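Local atomic coordinates of bacterial leucyl aminopeptidase (PDB entry 6ESL), a protein that probably removes amino-terminal residues, leucine among them, from peptides as a secreted two-zinc aminopeptidase of the M28 family of Legionella pneumophila. Residues Ile115-Glu120 against Ala387-Ser392; Ala123-Ile128 against Phe379-Val384; Thr174-Phe179 against Thr193-Asp198; Ile199-Ile204 against Lys245-Phe250. All blocks are in the same frame, centred on the assembly; numbering follows the deposited sequence.

Interaction 1: residues Ile115-Glu120 against Ala387-Ser392; sequences IKHEEE and AIELAS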
loop_
_atom_site.group_PDB
_atom_site.type_symbol
_atom_site.label_atom_id
_atom_site.label_comp_id
_atom_site.label_asym_id
_atom_site.label_seq_id
_atom_site.Cartn_x
_atom_site.Cartn_y
_atom_site.Cartn_z
ATOM N N ILE B 115 -14.115 9.852 -1.914
ATOM C CA ILE B 115 -14.691 10.846 -1.009
ATOM C C ILE B 115 -15.769 11.618 -1.802
ATOM O O ILE B 115 -15.443 12.309 -2.758
ATOM C CB ILE B 115 -13.584 11.838 -0.530
ATOM C CG1 ILE B 115 -12.565 11.028 0.346
ATOM C CG2 ILE B 115 -14.219 13.097 0.064
ATOM C CD1 ILE B 115 -11.253 11.659 0.745
ATOM N N LYS B 116 -17.025 11.401 -1.432
ATOM C CA LYS B 116 -18.199 11.931 -2.125
ATOM C C LYS B 116 -19.247 12.333 -1.187
ATOM O O LYS B 116 -20.366 12.506 -1.617
ATOM C CB LYS B 116 -18.872 10.860 -2.941
ATOM C CG LYS B 116 -18.029 10.151 -3.974
ATOM C CD LYS B 116 -18.919 9.120 -4.642
ATOM C CE LYS B 116 -18.452 8.774 -6.050
ATOM N NZ LYS B 116 -19.587 8.715 -7.028
ATOM N N HIS B 117 -18.978 12.446 0.108
ATOM C CA HIS B 117 -20.040 12.749 1.072
ATOM C C HIS B 117 -19.560 13.761 2.078
ATOM O O HIS B 117 -19.850 13.656 3.260
ATOM C CB HIS B 117 -20.564 11.458 1.738
ATOM C CG HIS B 117 -21.224 10.537 0.773
ATOM N ND1 HIS B 117 -22.554 10.644 0.444
ATOM C CD2 HIS B 117 -20.730 9.563 -0.017
ATOM C CE1 HIS B 117 -22.867 9.749 -0.469
ATOM N NE2 HIS B 117 -21.783 9.082 -0.770
ATOM N N GLU B 118 -18.821 14.759 1.580
ATOM C CA GLU B 118 -18.287 15.832 2.418
ATOM C C GLU B 118 -19.234 16.468 3.356
ATOM O O GLU B 118 -18.905 16.578 4.523
ATOM C CB GLU B 118 -17.666 16.935 1.577
ATOM C CG GLU B 118 -16.248 16.566 1.245
ATOM C CD GLU B 118 -15.528 17.613 0.479
ATOM O OE1 GLU B 118 -15.323 18.685 1.097
ATOM O OE2 GLU B 118 -15.173 17.328 -0.693
ATOM N N GLU B 119 -20.384 16.940 2.866
ATOM C CA GLU B 119 -21.266 17.678 3.762
ATOM C C GLU B 119 -21.798 16.814 4.900
ATOM O O GLU B 119 -21.757 17.266 6.054
ATOM C CB GLU B 119 -22.434 18.383 3.030
ATOM C CG GLU B 119 -21.982 19.522 2.111
ATOM C CD GLU B 119 -23.131 20.155 1.346
ATOM O OE1 GLU B 119 -24.260 19.587 1.380
ATOM O OE2 GLU B 119 -22.919 21.235 0.746
ATOM N N GLU B 120 -22.238 15.596 4.596
ATOM C CA GLU B 120 -22.754 14.685 5.616
ATOM C C GLU B 120 -21.686 14.305 6.644
ATOM O O GLU B 120 -21.963 14.249 7.842
ATOM C CB GLU B 120 -23.325 13.423 4.965
ATOM C CG GLU B 120 -23.859 12.401 5.955
ATOM C CD GLU B 120 -24.411 11.164 5.274
ATOM O OE1 GLU B 120 -24.404 11.118 4.027
ATOM O OE2 GLU B 120 -24.850 10.237 5.987
ATOM N N ALA B 387 -17.582 5.147 8.051
ATOM C CA ALA B 387 -18.957 4.622 8.004
ATOM C C ALA B 387 -19.790 5.386 6.983
ATOM O O ALA B 387 -20.357 4.777 6.037
ATOM C CB ALA B 387 -19.619 4.721 9.370
ATOM N N ILE B 388 -19.821 6.696 7.130
ATOM C CA ILE B 388 -20.722 7.490 6.288
ATOM C C ILE B 388 -20.293 7.418 4.824
ATOM O O ILE B 388 -21.129 7.179 3.968
ATOM C CB ILE B 388 -20.869 8.937 6.814
ATOM C CG1 ILE B 388 -21.620 8.962 8.147
ATOM C CG2 ILE B 388 -21.538 9.823 5.780
ATOM C CD1 ILE B 388 -21.500 10.254 8.900
ATOM N N GLU B 389 -19.012 7.573 4.503
ATOM C CA GLU B 389 -18.609 7.478 3.106
ATOM C C GLU B 389 -18.931 6.132 2.478
ATOM O O GLU B 389 -19.460 6.097 1.372
ATOM C CB GLU B 389 -17.095 7.724 2.886
ATOM C CG GLU B 389 -16.714 9.196 3.014
ATOM C CD GLU B 389 -17.089 10.031 1.762
ATOM O OE1 GLU B 389 -17.378 9.396 0.694
ATOM O OE2 GLU B 389 -17.114 11.310 1.885
ATOM N N LEU B 390 -18.583 5.029 3.159
ATOM C CA LEU B 390 -18.677 3.735 2.501
ATOM C C LEU B 390 -20.117 3.156 2.530
ATOM O O LEU B 390 -20.520 2.425 1.619
ATOM C CB LEU B 390 -17.676 2.768 3.102
ATOM C CG LEU B 390 -16.192 3.193 2.902
ATOM C CD1 LEU B 390 -15.267 2.199 3.538
ATOM C CD2 LEU B 390 -15.837 3.351 1.448
ATOM N N ALA B 391 -20.874 3.492 3.563
ATOM C CA ALA B 391 -22.234 2.967 3.728
ATOM C C ALA B 391 -23.219 3.747 2.878
ATOM O O ALA B 391 -24.334 3.266 2.662
ATOM C CB ALA B 391 -22.655 2.980 5.191
ATOM N N SER B 392 -22.818 4.931 2.399
ATOM C CA SER B 392 -23.659 5.751 1.516
ATOM C C SER B 392 -23.442 5.429 0.064
ATOM O O SER B 392 -24.090 6.035 -0.745
ATOM C CB SER B 392 -23.406 7.248 1.740
ATOM O OG SER B 392 -23.572 7.601 3.088
#
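Two hydrogen bonds grip OE2 of Glu-389: the backbone N of His-117 gives one, at 2.8 Å and from above the carboxylate plane, and the hydroxyl of Tyr-319 on helix 306-320 supplies the other. The second oxygen, OE1, takes the N-H of Lys-116 on its syn lone pair, at 2.9 Å from Lys-116 N and nearly straight (167°). Glu-389 reaches both amides because its chain folds at chi2 (-77°), swinging the carboxylate from the flank of its helix onto the approaching loop. His-117 is the N-cap residue of helix 118-125, so a buried carboxylate from the last turn of the C-terminal helix 373-391 sits beside the start of another helix, whose dipole would probably favour its ionised form. The imidazole of His-117 leans back over helix 373-391. Ser-392 CB lies over one face in a CH-pi contact, 3.6 Å from the ring centroid, while Glu-389 OE1 meets the ring edge in its plane, 3.4 Å from His-117 CD2; NE2 is hydrogen-bonded to Glu-393. The hydroxyl of Ser-392 turns back on the end of the helix it follows, with OG bonded to Ile-388 O at 2.6 Å. One turn further along helix 118-125, the extended chain of Glu-120, CG anti to the backbone N, crosses Ile-388 obliquely and brings CD to 3.2 Å from Ile-388 CG2.

Interaction 2: residues Ala123-Ile128 against Phe379-Val384; sequences AALKEI and FSKLAV
The end of the short helix 118-125 and the type I turn from Leu-125 to Ile-128 rest here on the long C-terminal helix 373-391 of the peptidase domain. Three side chains from the first element, Ala-124, Leu-125 and Ile-128, meet Ser-380, Lys-381 and Val-384, which lie along one flank of the long helix. Val-384 spreads its two methyls between separate partners. CG1, anti to the backbone N (chi1 170°), meets Ala-124 CB at 3.6 Å, and CG2 meets the tip of Ile-128, 3.7 Å from its CD1. Ile-128 and Val-384 thus approach tip to tip. The same CD1 lies 3.6 Å from Ser-380 OG, whose hydrogen bond goes elsewhere, to the carbonyl of Ser-229 in helix 220-239. That helix, which connects strands 203-209 and 248-253 in a beta-alpha-beta unit of the M28 fold, also reaches this contact through Val-236 against Ile-128 and Ala-233 against Val-384. Leu-125 crosses Lys-381 obliquely. Its CD2 drops onto the helix backbone, 3.4 Å from Lys-381 O, and touches Lys-381 CB at 3.6 Å. The chain of Lys-381 runs extended from CG, so that its methylene part serves as an apolar surface: CG touches both Leu-125 CD2 and Ile-128 CG1, 4.1 Å from Ile-128 CG1, and CE passes near the carbonyl of Leu-125. Beyond them, helix 306-320 brings Tyr-319 against Leu-125 and Ile-320 against Lys-381.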
loop_
_atom_site.group_PDB
_atom_site.type_symbol
_atom_site.label_atom_id
_atom_site.label_comp_id
_atom_site.label_asym_id
_atom_site.label_seq_id
_atom_site.Cartn_x
_atom_site.Cartn_y
_atom_site.Cartn_z
ATOM N N ALA B 123 -20.648 17.425 8.879
ATOM C CA ALA B 123 -21.712 17.681 9.886
ATOM C C ALA B 123 -21.712 16.661 10.988
ATOM O O ALA B 123 -21.880 16.997 12.183
ATOM C CB ALA B 123 -23.095 17.723 9.207
ATOM N N ALA B 124 -21.546 15.385 10.613
ATOM C CA ALA B 124 -21.456 14.330 11.628
ATOM C C ALA B 124 -20.223 14.517 12.534
ATOM O O ALA B 124 -20.328 14.275 13.734
ATOM C CB ALA B 124 -21.432 12.960 10.981
ATOM N N LEU B 125 -19.079 14.955 11.973
ATOM C CA LEU B 125 -17.840 15.188 12.782
ATOM C C LEU B 125 -18.052 16.232 13.808
ATOM O O LEU B 125 -17.560 16.107 14.907
ATOM C CB LEU B 125 -16.644 15.614 11.922
ATOM C CG LEU B 125 -16.125 14.560 10.912
ATOM C CD1 LEU B 125 -14.840 14.995 10.185
ATOM C CD2 LEU B 125 -16.029 13.180 11.522
ATOM N N LYS B 126 -18.772 17.268 13.433
ATOM C CA LYS B 126 -19.183 18.291 14.380
ATOM C C LYS B 126 -20.071 17.804 15.539
ATOM O O LYS B 126 -20.161 18.506 16.542
ATOM C CB LYS B 126 -19.808 19.488 13.642
ATOM C CG LYS B 126 -18.726 20.454 13.103
ATOM C CD LYS B 126 -19.252 21.677 12.310
ATOM C CE LYS B 126 -18.736 21.601 10.855
ATOM N NZ LYS B 126 -19.658 22.410 10.004
ATOM N N GLU B 127 -20.660 16.603 15.445
ATOM C CA GLU B 127 -21.482 16.026 16.549
ATOM C C GLU B 127 -20.723 15.231 17.591
ATOM O O GLU B 127 -21.264 14.952 18.672
ATOM C CB GLU B 127 -22.561 15.093 16.012
ATOM C CG GLU B 127 -23.453 15.637 14.898
ATOM C CD GLU B 127 -24.728 16.229 15.415
ATOM O OE1 GLU B 127 -25.139 15.857 16.531
ATOM O OE2 GLU B 127 -25.278 17.110 14.747
ATOM N N ILE B 128 -19.484 14.839 17.258
ATOM C CA ILE B 128 -18.663 13.987 18.123
ATOM C C ILE B 128 -18.440 14.778 19.338
ATOM O O ILE B 128 -18.168 15.994 19.210
ATOM C CB ILE B 128 -17.247 13.695 17.504
ATOM C CG1 ILE B 128 -17.343 12.820 16.241
ATOM C CG2 ILE B 128 -16.304 13.057 18.529
ATOM C CD1 ILE B 128 -17.660 11.387 16.557
ATOM N N PHE B 379 -9.559 9.572 16.049
ATOM C CA PHE B 379 -9.916 8.214 15.652
ATOM C C PHE B 379 -11.411 7.961 15.578
ATOM O O PHE B 379 -11.885 7.349 14.578
ATOM C CB PHE B 379 -9.188 7.162 16.525
ATOM C CG PHE B 379 -7.741 7.040 16.195
ATOM C CD1 PHE B 379 -7.297 6.214 15.159
ATOM C CD2 PHE B 379 -6.831 7.754 16.888
ATOM C CE1 PHE B 379 -5.900 6.072 14.909
ATOM C CE2 PHE B 379 -5.452 7.759 16.539
ATOM C CZ PHE B 379 -5.007 6.913 15.555
ATOM N N SER B 380 -12.162 8.590 16.508
ATOM C CA SER B 380 -13.602 8.488 16.484
ATOM C C SER B 380 -14.127 9.145 15.220
ATOM O O SER B 380 -15.044 8.619 14.522
ATOM C CB SER B 380 -14.171 9.074 17.784
ATOM O OG SER B 380 -15.530 8.755 17.901
ATOM N N LYS B 381 -13.535 10.297 14.857
ATOM C CA LYS B 381 -13.907 10.987 13.638
ATOM C C LYS B 381 -13.631 10.148 12.436
ATOM O O LYS B 381 -14.385 10.156 11.486
ATOM C CB LYS B 381 -13.148 12.314 13.516
ATOM C CG LYS B 381 -13.694 13.366 14.494
ATOM C CD LYS B 381 -12.995 14.680 14.424
ATOM C CE LYS B 381 -13.529 15.506 15.557
ATOM N NZ LYS B 381 -13.103 16.906 15.571
ATOM N N LEU B 382 -12.499 9.477 12.444
ATOM C CA LEU B 382 -12.150 8.621 11.332
ATOM C C LEU B 382 -13.195 7.514 11.158
ATOM O O LEU B 382 -13.551 7.194 10.029
ATOM C CB LEU B 382 -10.718 8.065 11.480
ATOM C CG LEU B 382 -10.197 7.121 10.403
ATOM C CD1 LEU B 382 -10.298 7.738 9.021
ATOM C CD2 LEU B 382 -8.737 6.660 10.639
ATOM N N ALA B 383 -13.627 6.896 12.267
ATOM C CA ALA B 383 -14.636 5.814 12.199
ATOM C C ALA B 383 -15.938 6.366 11.573
ATOM O O ALA B 383 -16.534 5.687 10.726
ATOM C CB ALA B 383 -14.940 5.277 13.590
ATOM N N VAL B 384 -16.374 7.529 12.081
ATOM C CA VAL B 384 -17.595 8.201 11.549
ATOM C C VAL B 384 -17.477 8.458 10.050
ATOM O O VAL B 384 -18.397 8.161 9.272
ATOM C CB VAL B 384 -17.955 9.512 12.289
ATOM C CG1 VAL B 384 -19.072 10.322 11.590
ATOM C CG2 VAL B 384 -18.412 9.176 13.665
#

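Interaction 3: residues Thr174-Phe179 against Thr193-Asp198; sequences TDTSTF and TVIGKD
The carbonyl oxygen of Asp-175 accepts two backbone hydrogen bonds from the turn that follows strand 188-195. Lys-197 N comes in the carbonyl plane, 2.9 Å from Asp-175 O and almost straight (168°), whereas Gly-196 N, 2.8 Å from the same oxygen, stands above that plane. Gly-196 has backbone angles (phi 95°) at which a CB would crowd the carbonyl oxygen of Ile-195, a conformation suited to glycine. The carboxylate of Asp-175 lies alongside this glycine, with OD2 3.3 Å from Gly-196 CA; its charge is met by a salt bridge to Arg-173. Further into the hairpin, Ser-177 and Val-194 form a hydrogen-bonded pair of the antiparallel strands, with Val-194 N 2.9 Å from Ser-177 O and a longer return bond of 3.2 Å from Ser-177 N to Val-194 O. Thr-176 with Ile-195 and Thr-178 with Thr-193 are the flanking non-hydrogen-bonded pairs. On their face, Thr-176 CG2 and Ile-195 CG1 lie side by side at 3.7 Å. On the other face, Ser-177 CB rests against Val-194 CG1 at 3.7 Å, and Lys-197 sends its extended methylenes across strand 176-183, past the carbonyls of Asp-175 and Thr-176. Strand 176-183 forms one margin of the mixed sheet within this chain, and strand 188-195 joins it to strand 248-253. Helices 151-170 and 220-239 pack on the threonine face, reaching Thr-176 through Ala-168 and Leu-238, respectively.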
loop_
_atom_site.group_PDB
_atom_site.type_symbol
_atom_site.label_atom_id
_atom_site.label_comp_id
_atom_site.label_asym_id
_atom_site.label_seq_id
_atom_site.Cartn_x
_atom_site.Cartn_y
_atom_site.Cartn_z
ATOM N N THR B 174 -34.704 2.870 14.768
ATOM C CA THR B 174 -35.549 1.641 14.810
ATOM C C THR B 174 -34.990 0.518 13.924
ATOM O O THR B 174 -35.568 -0.544 13.877
ATOM C CB THR B 174 -36.994 1.898 14.281
ATOM O OG1 THR B 174 -36.904 2.172 12.879
ATOM C CG2 THR B 174 -37.672 3.056 14.984
ATOM N N ASP B 175 -33.863 0.719 13.252
ATOM C CA ASP B 175 -33.373 -0.293 12.311
ATOM C C ASP B 175 -32.094 -0.997 12.879
ATOM O O ASP B 175 -31.248 -1.469 12.127
ATOM C CB ASP B 175 -33.192 0.307 10.893
ATOM C CG ASP B 175 -32.027 1.336 10.794
ATOM O OD1 ASP B 175 -31.638 1.906 11.856
ATOM O OD2 ASP B 175 -31.529 1.576 9.639
ATOM N N THR B 176 -32.022 -1.071 14.206
ATOM C CA THR B 176 -30.888 -1.622 14.896
ATOM C C THR B 176 -31.140 -2.984 15.537
ATOM O O THR B 176 -32.265 -3.385 15.770
ATOM C CB THR B 176 -30.290 -0.702 16.020
ATOM O OG1 THR B 176 -31.244 -0.393 17.024
ATOM C CG2 THR B 176 -29.641 0.519 15.454
ATOM N N SER B 177 -30.057 -3.675 15.824
ATOM C CA SER B 177 -30.126 -4.996 16.367
ATOM C C SER B 177 -28.762 -5.335 16.964
ATOM O O SER B 177 -27.702 -4.854 16.503
ATOM C CB SER B 177 -30.544 -5.981 15.254
ATOM O OG SER B 177 -30.539 -7.295 15.722
ATOM N N THR B 178 -28.810 -6.080 18.070
ATOM C CA THR B 178 -27.619 -6.532 18.740
ATOM C C THR B 178 -27.590 -8.037 18.940
ATOM O O THR B 178 -28.606 -8.642 19.164
ATOM C CB THR B 178 -27.462 -5.857 20.076
ATOM O OG1 THR B 178 -28.447 -6.333 20.964
ATOM C CG2 THR B 178 -27.529 -4.339 19.896
ATOM N N PHE B 179 -26.413 -8.634 18.915
ATOM C CA PHE B 179 -26.293 -10.034 19.375
ATOM C C PHE B 179 -24.903 -10.410 19.859
ATOM O O PHE B 179 -23.912 -9.784 19.464
ATOM C CB PHE B 179 -26.788 -10.999 18.318
ATOM C CG PHE B 179 -26.078 -10.917 17.000
ATOM C CD1 PHE B 179 -26.520 -10.044 16.004
ATOM C CD2 PHE B 179 -24.987 -11.750 16.732
ATOM C CE1 PHE B 179 -25.874 -10.019 14.737
ATOM C CE2 PHE B 179 -24.372 -11.737 15.486
ATOM C CZ PHE B 179 -24.790 -10.847 14.490
ATOM N N THR B 193 -23.159 -5.502 16.739
ATOM C CA THR B 193 -24.228 -4.516 16.665
ATOM C C THR B 193 -24.417 -4.138 15.205
ATOM O O THR B 193 -23.493 -4.266 14.403
ATOM C CB THR B 193 -23.897 -3.255 17.481
ATOM O OG1 THR B 193 -22.916 -2.476 16.787
ATOM C CG2 THR B 193 -23.359 -3.635 18.852
ATOM N N VAL B 194 -25.611 -3.673 14.856
ATOM C CA VAL B 194 -25.893 -3.338 13.458
ATOM C C VAL B 194 -26.875 -2.210 13.340
ATOM O O VAL B 194 -27.866 -2.171 14.114
ATOM C CB VAL B 194 -26.320 -4.574 12.609
ATOM C CG1 VAL B 194 -27.618 -5.206 13.095
ATOM C CG2 VAL B 194 -26.367 -4.243 11.124
ATOM N N ILE B 195 -26.587 -1.298 12.404
ATOM C CA ILE B 195 -27.476 -0.187 12.058
ATOM C C ILE B 195 -27.882 -0.403 10.623
ATOM O O ILE B 195 -27.023 -0.336 9.750
ATOM C CB ILE B 195 -26.820 1.196 12.258
ATOM C CG1 ILE B 195 -26.459 1.370 13.738
ATOM C CG2 ILE B 195 -27.799 2.325 11.902
ATOM C CD1 ILE B 195 -25.349 2.382 13.976
ATOM N N GLY B 196 -29.191 -0.664 10.400
ATOM C CA GLY B 196 -29.694 -1.071 9.076
ATOM C C GLY B 196 -29.781 -2.584 8.950
ATOM O O GLY B 196 -29.336 -3.184 7.939
ATOM N N LYS B 197 -30.364 -3.204 9.970
ATOM C CA LYS B 197 -30.416 -4.662 10.113
ATOM C C LYS B 197 -31.009 -5.402 8.929
ATOM O O LYS B 197 -30.587 -6.512 8.660
ATOM C CB LYS B 197 -31.174 -5.065 11.350
ATOM C CG LYS B 197 -32.684 -4.862 11.222
ATOM C CD LYS B 197 -33.374 -4.801 12.569
ATOM C CE LYS B 197 -34.881 -5.005 12.430
ATOM N NZ LYS B 197 -35.468 -5.449 13.701
ATOM N N ASP B 198 -31.970 -4.790 8.232
ATOM C CA ASP B 198 -32.623 -5.427 7.067
ATOM C C ASP B 198 -32.007 -5.169 5.692
ATOM O O ASP B 198 -32.487 -5.699 4.708
ATOM C CB ASP B 198 -34.134 -5.118 7.060
ATOM C CG ASP B 198 -34.801 -5.597 8.315
ATOM O OD1 ASP B 198 -34.486 -6.750 8.672
ATOM O OD2 ASP B 198 -35.570 -4.846 8.980
#

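Interaction 4: residues Ile199-Ile204 against Lys245-Phe250; sequences IKAPAI and KRPIYF
Arg-246 leaves the backbone with CG anti to its carbonyl carbon (chi1 -58°), runs extended as far as NE alongside the carbonyl of Pro-202, and turns at chi4 (-77°) to bring NH1 back to it. CB, CG and CD all pass close to that oxygen, CG at 3.5 Å from Pro-202 O, while CD also touches Ile-204 CD1 at 4.1 Å. NE turns to the C-terminal carboxylate of Glu-393 in a salt bridge. At the tip, NH1 donates to Pro-202 O at 2.9 Å, with the oxygen close to the guanidinium plane and the bond directed onto a carbonyl lone pair. The planar group is thus held at two nitrogens, NH1 by a carbonyl and NE by the chain terminus, which limits its rotation. These residues lead into parallel strands 203-209 and 248-253, the two strands of a beta-alpha-beta unit whose helix is 220-239, in the central sheet of the M28 fold. Their first bonds are Ile-204 N to Pro-247 O at 3.0 Å and Tyr-249 N to Ile-204 O at 2.7 Å, the latter nearly along the C=O axis. Before the strands begin, the ring of Pro-247 is set against the loop, its CD 3.4 Å from Ala-201 O and its CG near Ile-199 O. Ile-199 CG2 packs on Pro-247 CD, and Ala-203 CB meets the edge of the Tyr-249 ring, 3.5 Å from CE1.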
loop_
_atom_site.group_PDB
_atom_site.type_symbol
_atom_site.label_atom_id
_atom_site.label_comp_id
_atom_site.label_asym_id
_atom_site.label_seq_id
_atom_site.Cartn_x
_atom_site.Cartn_y
_atom_site.Cartn_z
ATOM N N ILE B 199 -30.934 -4.397 5.622
ATOM C CA ILE B 199 -30.407 -4.006 4.335
ATOM C C ILE B 199 -29.501 -5.130 3.763
ATOM O O ILE B 199 -28.528 -5.580 4.418
ATOM C CB ILE B 199 -29.634 -2.665 4.449
ATOM C CG1 ILE B 199 -30.587 -1.577 5.025
ATOM C CG2 ILE B 199 -28.997 -2.278 3.105
ATOM C CD1 ILE B 199 -29.945 -0.231 5.286
ATOM N N LYS B 200 -29.791 -5.511 2.522
ATOM C CA LYS B 200 -29.283 -6.719 1.870
ATOM C C LYS B 200 -28.172 -6.335 0.940
ATOM O O LYS B 200 -28.326 -6.314 -0.273
ATOM C CB LYS B 200 -30.425 -7.429 1.091
ATOM C CG LYS B 200 -31.521 -8.016 1.940
ATOM C CD LYS B 200 -32.611 -8.670 1.109
ATOM C CE LYS B 200 -33.700 -9.280 1.970
ATOM N NZ LYS B 200 -34.751 -9.885 1.107
ATOM N N ALA B 201 -27.036 -5.995 1.518
ATOM C CA ALA B 201 -25.923 -5.508 0.766
ATOM C C ALA B 201 -24.643 -5.768 1.582
ATOM O O ALA B 201 -24.701 -5.913 2.805
ATOM C CB ALA B 201 -26.099 -4.044 0.437
ATOM N N PRO B 202 -23.513 -5.903 0.910
ATOM C CA PRO B 202 -22.250 -6.123 1.677
ATOM C C PRO B 202 -21.996 -5.028 2.711
ATOM O O PRO B 202 -22.161 -3.853 2.418
ATOM C CB PRO B 202 -21.175 -6.217 0.564
ATOM C CG PRO B 202 -21.959 -6.788 -0.632
ATOM C CD PRO B 202 -23.307 -6.072 -0.547
ATOM N N ALA B 203 -21.768 -5.424 3.962
ATOM C CA ALA B 203 -21.751 -4.481 5.090
ATOM C C ALA B 203 -20.423 -3.722 5.254
ATOM O O ALA B 203 -19.386 -4.125 4.704
ATOM C CB ALA B 203 -22.056 -5.208 6.373
ATOM N N ILE B 204 -20.466 -2.742 6.138
ATOM C CA ILE B 204 -19.319 -1.966 6.541
ATOM C C ILE B 204 -19.138 -2.289 8.007
ATOM O O ILE B 204 -20.044 -2.139 8.770
ATOM C CB ILE B 204 -19.569 -0.463 6.434
ATOM C CG1 ILE B 204 -19.714 -0.007 5.001
ATOM C CG2 ILE B 204 -18.457 0.318 7.071
ATOM C CD1 ILE B 204 -18.783 -0.670 4.027
ATOM N N LYS B 245 -27.136 3.025 2.228
ATOM C CA LYS B 245 -27.251 1.940 1.249
ATOM C C LYS B 245 -26.689 0.583 1.701
ATOM O O LYS B 245 -26.751 -0.376 0.933
ATOM C CB LYS B 245 -26.551 2.338 -0.039
ATOM C CG LYS B 245 -27.294 3.456 -0.759
ATOM C CD LYS B 245 -26.469 3.913 -1.957
ATOM C CE LYS B 245 -26.327 2.822 -3.009
ATOM N NZ LYS B 245 -25.608 3.452 -4.167
ATOM N N ARG B 246 -26.076 0.509 2.897
ATOM C CA ARG B 246 -25.432 -0.734 3.403
ATOM C C ARG B 246 -25.646 -0.816 4.897
ATOM O O ARG B 246 -25.723 0.216 5.556
ATOM C CB ARG B 246 -23.888 -0.775 3.109
ATOM C CG ARG B 246 -23.500 -0.669 1.656
ATOM C CD ARG B 246 -22.023 -0.513 1.515
ATOM N NE ARG B 246 -21.662 -0.499 0.102
ATOM C CZ ARG B 246 -21.598 -1.572 -0.703
ATOM N NH1 ARG B 246 -21.908 -2.791 -0.290
ATOM N NH2 ARG B 246 -21.280 -1.447 -1.961
ATOM N N PRO B 247 -25.743 -2.041 5.442
ATOM C CA PRO B 247 -25.733 -2.134 6.908
ATOM C C PRO B 247 -24.329 -1.731 7.447
ATOM O O PRO B 247 -23.287 -1.949 6.779
ATOM C CB PRO B 247 -26.005 -3.600 7.170
ATOM C CG PRO B 247 -25.593 -4.309 5.929
ATOM C CD PRO B 247 -25.635 -3.362 4.786
ATOM N N ILE B 248 -24.345 -1.158 8.644
ATOM C CA ILE B 248 -23.161 -0.731 9.339
ATOM C C ILE B 248 -23.003 -1.547 10.631
ATOM O O ILE B 248 -23.844 -1.424 11.560
ATOM C CB ILE B 248 -23.223 0.766 9.676
ATOM C CG1 ILE B 248 -23.202 1.607 8.399
ATOM C CG2 ILE B 248 -22.044 1.171 10.537
ATOM C CD1 ILE B 248 -23.710 3.031 8.658
ATOM N N TYR B 249 -21.898 -2.284 10.763
ATOM C CA TYR B 249 -21.751 -3.002 12.029
ATOM C C TYR B 249 -20.726 -2.311 12.934
ATOM O O TYR B 249 -19.642 -1.986 12.519
ATOM C CB TYR B 249 -21.397 -4.492 11.824
ATOM C CG TYR B 249 -22.451 -5.410 11.212
ATOM C CD1 TYR B 249 -22.547 -5.563 9.871
ATOM C CD2 TYR B 249 -23.290 -6.218 12.045
ATOM C CE1 TYR B 249 -23.494 -6.444 9.297
ATOM C CE2 TYR B 249 -24.224 -7.091 11.515
ATOM C CZ TYR B 249 -24.314 -7.212 10.142
ATOM O OH TYR B 249 -25.166 -8.105 9.575
ATOM N N PHE B 250 -21.067 -2.182 14.178
ATOM C CA PHE B 250 -20.135 -1.906 15.228
ATOM C C PHE B 250 -19.883 -3.126 16.090
ATOM O O PHE B 250 -20.784 -3.684 16.628
ATOM C CB PHE B 250 -20.500 -0.670 16.085
ATOM C CG PHE B 250 -20.412 0.617 15.332
ATOM C CD1 PHE B 250 -21.525 1.052 14.569
ATOM C CD2 PHE B 250 -19.271 1.457 15.402
ATOM C CE1 PHE B 250 -21.452 2.278 13.869
ATOM C CE2 PHE B 250 -19.195 2.671 14.725
ATOM C CZ PHE B 250 -20.270 3.069 13.947
#

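Overall arrangement
Interactions 1 and 2 hold the same two helices, 118-125 and 373-391, and touch where Ile-388 packs on Ala-124; the first is polar, fixing a helix start with a buried carboxylate, and the second is mainly apolar, with no fully exposed residue among those that touch. Interactions 3 and 4 belong to one mixed sheet: antiparallel pairing at its margin, parallel pairing further in, bridged by strands 188-195 and 248-253. Interaction 4 lies nearest the centre of the chain, about 14 Å from centre to centre, and interaction 3 farthest, at about 20 Å. Interaction 1 also meets interaction 4, where Ala-391 packs on Ile-248, and thus joins helix layer to sheet.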